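Local coordinates for nucleoside 2-deoxyribosyltransferase (Enterococcus faecalis, PDB 7M5H), which probably cleaves the N-glycosidic bond of deoxyribonucleoside monophosphates, perhaps as a 5-hydroxymethyl-dUMP N-hydrolase, on a Rossmann-like fold, at residues B[6-11]-B[39-44]; B[70-75]-B[99-104]. All coordinates share one frame; numbering follows the deposited sequence.

Interaction 1: B[6-11]-B[39-44]; sequences KIYFAG and YLPQEN
Tyr-39 joins the edge of strand 5-10 through both of its backbone polar atoms. Its N gives a hydrogen bond to Ile-7 O at 2.7 Å, and its O receives Phe-9 N at 3.1 Å, the two bonds, one on either side of Tyr-8 along the strand, that make its single parallel bridge with Tyr-39. Packing is close from here to Pro-41. On one face the Tyr-8 and Tyr-39 rings run side by side, their planes only 12° apart, and meet rim to rim, with CE1 of Tyr-8 3.7 Å from CD2 of Tyr-39; neither covers the other's face. On the opposite face Phe-9 CD2 rests 3.5 Å from Leu-40 CD1, with both CG atoms anti to the backbone N, which sends the two side chains out alongside each other beneath helix 16-30. Pro-41, whose nitrogen carries no hydrogen, ends the pairing: its CD sits 3.3 Å from Phe-9 O, and its CG packs 3.6 Å from Tyr-8 OH. From Gln-42 on, by contrast, the chain leaves strand 5-10, and Glu-43 is exposed and salt-bridged to Arg-30. The contact therefore sets apolar carbon from Tyr-39 and Pro-41 beside the Tyr-8 ring, while its hydroxyl is hydrogen-bonded to the carboxylates of Glu-89 and Asp-63, which probably fixes the position of the phenol.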
ATOM      1  N   LYS B   6     -11.886 -12.818 -26.177  1.00 59.01           N
ATOM      2  CA  LYS B   6     -10.761 -13.141 -25.312  1.00 57.30           C
ATOM      3  C   LYS B   6     -10.682 -12.112 -24.190  1.00 55.85           C
ATOM      4  O   LYS B   6     -10.562 -10.910 -24.449  1.00 56.03           O
ATOM      5  CB  LYS B   6      -9.456 -13.181 -26.107  1.00 57.46           C
ATOM      6  CG  LYS B   6      -9.484 -14.145 -27.286  1.00 61.45           C
ATOM      7  CD  LYS B   6      -8.082 -14.445 -27.792  1.00 60.98           C
ATOM      8  CE  LYS B   6      -7.274 -15.204 -26.749  1.00 73.22           C
ATOM      9  NZ  LYS B   6      -5.904 -15.531 -27.230  1.00 74.96           N
ATOM     10  N   ILE B   7     -10.753 -12.587 -22.948  1.00 57.40           N
ATOM     11  CA  ILE B   7     -10.763 -11.733 -21.767  1.00 55.79           C
ATOM     12  C   ILE B   7      -9.500 -12.002 -20.961  1.00 49.71           C
ATOM     13  O   ILE B   7      -9.152 -13.162 -20.710  1.00 49.94           O
ATOM     14  CB  ILE B   7     -12.015 -11.975 -20.906  1.00 50.75           C
ATOM     15  CG1 ILE B   7     -13.284 -11.657 -21.698  1.00 52.49           C
ATOM     16  CG2 ILE B   7     -11.957 -11.146 -19.633  1.00 47.86           C
ATOM     17  CD1 ILE B   7     -14.558 -11.882 -20.912  1.00 53.19           C
ATOM     18  N   TYR B   8      -8.818 -10.933 -20.562  1.00 46.01           N
ATOM     19  CA  TYR B   8      -7.700 -11.018 -19.632  1.00 47.67           C
ATOM     20  C   TYR B   8      -8.190 -10.596 -18.254  1.00 46.51           C
ATOM     21  O   TYR B   8      -8.730  -9.495 -18.095  1.00 44.26           O
ATOM     22  CB  TYR B   8      -6.534 -10.138 -20.080  1.00 42.63           C
ATOM     23  CG  TYR B   8      -5.320 -10.241 -19.182  1.00 40.90           C
ATOM     24  CD1 TYR B   8      -4.375 -11.240 -19.372  1.00 46.43           C
ATOM     25  CD2 TYR B   8      -5.122  -9.341 -18.143  1.00 38.85           C
ATOM     26  CE1 TYR B   8      -3.266 -11.340 -18.552  1.00 43.95           C
ATOM     27  CE2 TYR B   8      -4.017  -9.432 -17.318  1.00 45.62           C
ATOM     28  CZ  TYR B   8      -3.092 -10.434 -17.527  1.00 45.25           C
ATOM     29  OH  TYR B   8      -1.989 -10.529 -16.709  1.00 39.33           O
ATOM     30  N   PHE B   9      -8.003 -11.465 -17.265  1.00 46.12           N
ATOM     31  CA  PHE B   9      -8.446 -11.206 -15.898  1.00 44.52           C
ATOM     32  C   PHE B   9      -7.269 -10.627 -15.120  1.00 47.68           C
ATOM     33  O   PHE B   9      -6.350 -11.353 -14.729  1.00 42.30           O
ATOM     34  CB  PHE B   9      -8.978 -12.479 -15.250  1.00 47.07           C
ATOM     35  CG  PHE B   9      -9.725 -12.241 -13.969  1.00 46.95           C
ATOM     36  CD1 PHE B   9     -11.093 -12.034 -13.982  1.00 43.43           C
ATOM     37  CD2 PHE B   9      -9.059 -12.222 -12.755  1.00 45.03           C
ATOM     38  CE1 PHE B   9     -11.786 -11.814 -12.808  1.00 43.75           C
ATOM     39  CE2 PHE B   9      -9.744 -12.004 -11.576  1.00 46.27           C
ATOM     40  CZ  PHE B   9     -11.110 -11.799 -11.603  1.00 42.19           C
ATOM     41  N   ALA B  10      -7.300  -9.317 -14.894  1.00 38.41           N
ATOM     42  CA  ALA B  10      -6.249  -8.631 -14.157  1.00 41.92           C
ATOM     43  C   ALA B  10      -6.628  -8.532 -12.686  1.00 38.71           C
ATOM     44  O   ALA B  10      -7.752  -8.140 -12.350  1.00 42.19           O
ATOM     45  CB  ALA B  10      -6.001  -7.237 -14.736  1.00 35.76           C
ATOM     46  N   GLY B  11      -5.690  -8.886 -11.814  1.00 39.43           N
ATOM     47  CA  GLY B  11      -5.909  -8.840 -10.390  1.00 36.62           C
ATOM     48  C   GLY B  11      -4.779  -9.507  -9.636  1.00 36.33           C
ATOM     49  O   GLY B  11      -4.081 -10.378 -10.167  1.00 37.31           O
ATOM     50  N   TYR B  39      -8.502 -15.671 -19.966  1.00 52.95           N
ATOM     51  CA  TYR B  39      -7.165 -16.037 -19.520  1.00 56.96           C
ATOM     52  C   TYR B  39      -6.999 -15.603 -18.068  1.00 52.20           C
ATOM     53  O   TYR B  39      -7.157 -14.421 -17.748  1.00 47.16           O
ATOM     54  CB  TYR B  39      -6.096 -15.390 -20.402  1.00 51.33           C
ATOM     55  CG  TYR B  39      -4.678 -15.739 -20.004  1.00 51.00           C
ATOM     56  CD1 TYR B  39      -4.034 -16.841 -20.552  1.00 56.19           C
ATOM     57  CD2 TYR B  39      -3.982 -14.966 -19.084  1.00 54.76           C
ATOM     58  CE1 TYR B  39      -2.739 -17.163 -20.191  1.00 54.97           C
ATOM     59  CE2 TYR B  39      -2.690 -15.280 -18.715  1.00 53.91           C
ATOM     60  CZ  TYR B  39      -2.072 -16.379 -19.272  1.00 58.53           C
ATOM     61  OH  TYR B  39      -0.784 -16.690 -18.906  1.00 56.05           O
ATOM     62  N   LEU B  40      -6.684 -16.558 -17.198  1.00 50.80           N
ATOM     63  CA  LEU B  40      -6.448 -16.284 -15.785  1.00 48.12           C
ATOM     64  C   LEU B  40      -4.991 -16.584 -15.466  1.00 49.36           C
ATOM     65  O   LEU B  40      -4.568 -17.751 -15.565  1.00 53.88           O
ATOM     66  CB  LEU B  40      -7.380 -17.117 -14.902  1.00 52.51           C
ATOM     67  CG  LEU B  40      -7.327 -16.830 -13.400  1.00 47.53           C
ATOM     68  CD1 LEU B  40      -7.551 -15.355 -13.131  1.00 48.41           C
ATOM     69  CD2 LEU B  40      -8.353 -17.672 -12.658  1.00 51.22           C
ATOM     70  N   PRO B  41      -4.191 -15.581 -15.093  1.00 47.07           N
ATOM     71  CA  PRO B  41      -2.745 -15.813 -14.920  1.00 47.56           C
ATOM     72  C   PRO B  41      -2.394 -16.915 -13.935  1.00 56.87           C
ATOM     73  O   PRO B  41      -1.408 -17.630 -14.155  1.00 51.42           O
ATOM     74  CB  PRO B  41      -2.236 -14.448 -14.438  1.00 46.20           C
ATOM     75  CG  PRO B  41      -3.207 -13.468 -15.012  1.00 44.69           C
ATOM     76  CD  PRO B  41      -4.544 -14.155 -14.972  1.00 45.81           C
ATOM     77  N   GLN B  42      -3.164 -17.080 -12.857  1.00 50.95           N
ATOM     78  CA  GLN B  42      -2.825 -18.095 -11.865  1.00 48.76           C
ATOM     79  C   GLN B  42      -2.988 -19.511 -12.404  1.00 53.86           C
ATOM     80  O   GLN B  42      -2.398 -20.442 -11.846  1.00 57.12           O
ATOM     81  CB  GLN B  42      -3.671 -17.908 -10.606  1.00 46.30           C
ATOM     82  CG  GLN B  42      -5.156 -18.153 -10.797  1.00 49.60           C
ATOM     83  CD  GLN B  42      -5.991 -17.510  -9.708  1.00 44.96           C
ATOM     84  OE1 GLN B  42      -5.927 -16.300  -9.494  1.00 45.26           O
ATOM     85  NE2 GLN B  42      -6.772 -18.321  -9.004  1.00 46.78           N
ATOM     86  N   GLU B  43      -3.766 -19.695 -13.469  1.00 51.63           N
ATOM     87  CA  GLU B  43      -3.906 -21.004 -14.092  1.00 55.31           C
ATOM     88  C   GLU B  43      -2.725 -21.364 -14.983  1.00 56.42           C
ATOM     89  O   GLU B  43      -2.601 -22.528 -15.378  1.00 68.94           O
ATOM     90  CB  GLU B  43      -5.197 -21.062 -14.915  1.00 56.90           C
ATOM     91  CG  GLU B  43      -6.470 -20.919 -14.098  1.00 56.62           C
ATOM     92  CD  GLU B  43      -7.712 -20.860 -14.966  1.00 60.07           C
ATOM     93  OE1 GLU B  43      -7.579 -20.595 -16.180  1.00 59.22           O
ATOM     94  OE2 GLU B  43      -8.821 -21.080 -14.436  1.00 60.25           O
ATOM     95  N   ASN B  44      -1.860 -20.405 -15.307  1.00 79.93           N
ATOM     96  CA  ASN B  44      -0.741 -20.632 -16.211  1.00 81.12           C
ATOM     97  C   ASN B  44       0.615 -20.498 -15.536  1.00 82.16           C
ATOM     98  O   ASN B  44       1.638 -20.743 -16.183  1.00 87.25           O
ATOM     99  CB  ASN B  44      -0.818 -19.662 -17.396  1.00 79.16           C
ATOM    100  CG  ASN B  44      -2.139 -19.744 -18.132  1.00 79.04           C
ATOM    101  OD1 ASN B  44      -3.132 -19.147 -17.716  1.00 76.48           O
ATOM    102  ND2 ASN B  44      -2.157 -20.484 -19.234  1.00 82.82           N
TER

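Interaction 2: B[70-75]-B[99-104]; sequences SDLLVA and PVVALY
Leu-73 O is gripped by Val-101 N in a 2.9 Å hydrogen bond and also approached by the CA of Val-100, at 3.2 Å, in a CA-H...O contact. The same pairing of a strong and a weak donor recurs at Ala-75 O, which takes Leu-103 N at 2.9 Å and lies close to the CA of Ala-102. In the other direction Leu-73 N binds Pro-99 O, and Ala-75 N binds Val-101 O at 3.1 Å. This is regular parallel pairing of strands 72-75 and 100-103, whose axes diverge by only 15°.

The two faces of the sheet are filled differently. On the face of Leu-73, Val-100, Ala-75 and Ala-102, the leucine and valine point the same way and lie side by side, Leu-73 CD2 3.7 Å from Val-100 CG1. That methyl, anti to the backbone N (chi1 177°), also reaches Ala-75 CB at 4.1 Å, so one branch of Val-100 bridges two residues of the adjoining strand. On the face of Val-74 and Val-101, Leu-72 extends its CD1 across the strand boundary to 3.8 Å from Val-101 CG2. The same CD1 meets the Pro-99 ring at CG, 4.1 Å away, closing the start of the pairing with apolar carbon.

The strands are the two beta arms of a right-handed beta-alpha-beta crossover through helix 84-96. That helix packs on Ala-75 and Val-100, while helix 150-159 covers Val-74 and Val-101 on the opposite face, and strand 5-10 takes the other edge of strand 72-76.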
ATOM      1  N   SER B  70      -5.870  -9.877 -25.845  1.00 54.52           N
ATOM      2  CA  SER B  70      -7.233  -9.910 -25.340  0.53 51.58           C
ATOM      3  C   SER B  70      -8.089  -8.852 -26.023  1.00 52.10           C
ATOM      4  O   SER B  70      -7.589  -7.835 -26.512  1.00 50.67           O
ATOM      5  CB  SER B  70      -7.257  -9.697 -23.826  0.53 48.64           C
ATOM      6  OG  SER B  70      -6.792  -8.402 -23.485  0.53 43.19           O
ATOM      7  N   ASP B  71      -9.396  -9.110 -26.058  1.00 51.71           N
ATOM      8  CA  ASP B  71     -10.363  -8.148 -26.568  1.00 45.51           C
ATOM      9  C   ASP B  71     -10.954  -7.285 -25.465  1.00 47.18           C
ATOM     10  O   ASP B  71     -11.463  -6.196 -25.749  1.00 48.34           O
ATOM     11  CB  ASP B  71     -11.497  -8.873 -27.301  1.00 49.41           C
ATOM     12  CG  ASP B  71     -11.000  -9.729 -28.446  1.00 55.95           C
ATOM     13  OD1 ASP B  71     -10.264  -9.204 -29.308  1.00 59.29           O
ATOM     14  OD2 ASP B  71     -11.339 -10.931 -28.479  1.00 55.19           O
ATOM     15  N   LEU B  72     -10.890  -7.751 -24.219  1.00 43.88           N
ATOM     16  CA  LEU B  72     -11.447  -7.050 -23.075  1.00 42.41           C
ATOM     17  C   LEU B  72     -10.618  -7.405 -21.851  1.00 50.41           C
ATOM     18  O   LEU B  72     -10.195  -8.552 -21.694  1.00 45.70           O
ATOM     19  CB  LEU B  72     -12.917  -7.427 -22.850  1.00 45.26           C
ATOM     20  CG  LEU B  72     -13.570  -6.920 -21.564  1.00 45.29           C
ATOM     21  CD1 LEU B  72     -13.717  -5.405 -21.597  1.00 42.78           C
ATOM     22  CD2 LEU B  72     -14.914  -7.592 -21.332  1.00 48.54           C
ATOM     23  N   LEU B  73     -10.386  -6.420 -20.991  1.00 42.54           N
ATOM     24  CA  LEU B  73      -9.619  -6.612 -19.769  1.00 42.22           C
ATOM     25  C   LEU B  73     -10.538  -6.396 -18.575  1.00 44.33           C
ATOM     26  O   LEU B  73     -11.152  -5.333 -18.443  1.00 45.55           O
ATOM     27  CB  LEU B  73      -8.425  -5.656 -19.719  1.00 37.85           C
ATOM     28  CG  LEU B  73      -7.407  -5.864 -18.597  1.00 42.05           C
ATOM     29  CD1 LEU B  73      -6.000  -5.931 -19.167  1.00 47.05           C
ATOM     30  CD2 LEU B  73      -7.508  -4.755 -17.563  1.00 48.22           C
ATOM     31  N   VAL B  74     -10.647  -7.411 -17.722  1.00 39.04           N
ATOM     32  CA  VAL B  74     -11.370  -7.310 -16.461  1.00 40.06           C
ATOM     33  C   VAL B  74     -10.342  -7.097 -15.359  1.00 40.69           C
ATOM     34  O   VAL B  74      -9.406  -7.891 -15.212  1.00 46.13           O
ATOM     35  CB  VAL B  74     -12.223  -8.561 -16.197  1.00 45.26           C
ATOM     36  CG1 VAL B  74     -12.856  -8.488 -14.815  1.00 42.46           C
ATOM     37  CG2 VAL B  74     -13.294  -8.704 -17.267  1.00 44.71           C
ATOM     38  N   ALA B  75     -10.507  -6.023 -14.589  1.00 39.56           N
ATOM     39  CA  ALA B  75      -9.529  -5.619 -13.589  1.00 37.76           C
ATOM     40  C   ALA B  75     -10.175  -5.533 -12.215  1.00 37.78           C
ATOM     41  O   ALA B  75     -11.270  -4.984 -12.063  1.00 33.92           O
ATOM     42  CB  ALA B  75      -8.896  -4.272 -13.951  1.00 29.32           C
ATOM     43  N   PRO B  99     -10.559  -2.130 -24.159  1.00 38.84           N
ATOM     44  CA  PRO B  99     -11.449  -1.654 -23.092  1.00 35.30           C
ATOM     45  C   PRO B  99     -11.236  -2.410 -21.790  1.00 40.25           C
ATOM     46  O   PRO B  99     -10.794  -3.561 -21.775  1.00 38.32           O
ATOM     47  CB  PRO B  99     -12.853  -1.906 -23.661  1.00 40.85           C
ATOM     48  CG  PRO B  99     -12.661  -2.972 -24.696  1.00 44.66           C
ATOM     49  CD  PRO B  99     -11.301  -2.728 -25.282  1.00 42.89           C
ATOM     50  N   VAL B 100     -11.560  -1.740 -20.685  1.00 35.88           N
ATOM     51  CA  VAL B 100     -11.343  -2.271 -19.344  1.00 35.16           C
ATOM     52  C   VAL B 100     -12.637  -2.141 -18.552  1.00 37.34           C
ATOM     53  O   VAL B 100     -13.188  -1.040 -18.433  1.00 39.87           O
ATOM     54  CB  VAL B 100     -10.199  -1.547 -18.614  1.00 35.04           C
ATOM     55  CG1 VAL B 100     -10.053  -2.086 -17.199  1.00 34.71           C
ATOM     56  CG2 VAL B 100      -8.895  -1.691 -19.384  1.00 38.40           C
ATOM     57  N   VAL B 101     -13.116  -3.257 -18.007  1.00 38.88           N
ATOM     58  CA  VAL B 101     -14.239  -3.272 -17.073  1.00 34.85           C
ATOM     59  C   VAL B 101     -13.691  -3.649 -15.704  1.00 40.04           C
ATOM     60  O   VAL B 101     -13.176  -4.758 -15.519  1.00 39.72           O
ATOM     61  CB  VAL B 101     -15.340  -4.246 -17.518  1.00 36.72           C
ATOM     62  CG1 VAL B 101     -16.454  -4.289 -16.485  1.00 38.96           C
ATOM     63  CG2 VAL B 101     -15.887  -3.842 -18.878  1.00 42.69           C
ATOM     64  N   ALA B 102     -13.798  -2.731 -14.748  1.00 36.24           N
ATOM     65  CA  ALA B 102     -13.172  -2.887 -13.444  1.00 32.73           C
ATOM     66  C   ALA B 102     -14.212  -3.133 -12.357  1.00 39.63           C
ATOM     67  O   ALA B 102     -15.333  -2.617 -12.415  1.00 36.31           O
ATOM     68  CB  ALA B 102     -12.339  -1.654 -13.085  1.00 27.76           C
ATOM     69  N   LEU B 103     -13.820  -3.919 -11.357  1.00 34.47           N
ATOM     70  CA  LEU B 103     -14.665  -4.247 -10.217  1.00 37.50           C
ATOM     71  C   LEU B 103     -14.074  -3.636  -8.953  1.00 31.28           C
ATOM     72  O   LEU B 103     -12.878  -3.785  -8.687  1.00 34.35           O
ATOM     73  CB  LEU B 103     -14.803  -5.761 -10.055  1.00 36.70           C
ATOM     74  CG  LEU B 103     -15.626  -6.216  -8.848  1.00 37.23           C
ATOM     75  CD1 LEU B 103     -17.086  -5.817  -9.013  1.00 39.54           C
ATOM     76  CD2 LEU B 103     -15.495  -7.714  -8.637  1.00 38.81           C
ATOM     77  N   TYR B 104     -14.921  -2.966  -8.171  1.00 34.41           N
ATOM     78  CA  TYR B 104     -14.494  -2.231  -6.977  1.00 35.70           C
ATOM     79  C   TYR B 104     -15.587  -2.375  -5.921  1.00 37.82           C
ATOM     80  O   TYR B 104     -16.562  -1.616  -5.923  1.00 36.19           O
ATOM     81  CB  TYR B 104     -14.229  -0.766  -7.312  1.00 30.89           C
ATOM     82  CG  TYR B 104     -13.955   0.118  -6.118  1.00 35.98           C
ATOM     83  CD1 TYR B 104     -12.899  -0.151  -5.258  1.00 31.79           C
ATOM     84  CD2 TYR B 104     -14.744   1.233  -5.860  1.00 33.54           C
ATOM     85  CE1 TYR B 104     -12.642   0.660  -4.168  1.00 35.85           C
ATOM     86  CE2 TYR B 104     -14.493   2.050  -4.772  1.00 34.76           C
ATOM     87  CZ  TYR B 104     -13.441   1.758  -3.930  1.00 32.39           C
ATOM     88  OH  TYR B 104     -13.187   2.567  -2.847  1.00 31.56           O
TER

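Both contacts belong to one parallel sheet with strands in the order 36-39, 5-10, 72-76, 100-103, 144-147, and their centres lie about 11 Å apart. Strands 5-10 and 72-76 join interaction 1 to interaction 2: Ala-10 N lies 2.6 Å from Val-74 O and Lys-6 O 2.7 Å from Asp-71 N, both probable hydrogen bonds, while Ile-7 CG2 packs 3.7 Å from Val-74 CG2. By strand order interaction 2 lies inside the sheet, and interaction 1 reaches strand 36-39, outermost within this chain. At the C-terminal end of strand 5-10, Gly-11 N hydrogen-bonds a glycerol, probably from the crystallisation liquor, and the Tyr-8 side chain is about 4 Å from it, consistent with a pocket there.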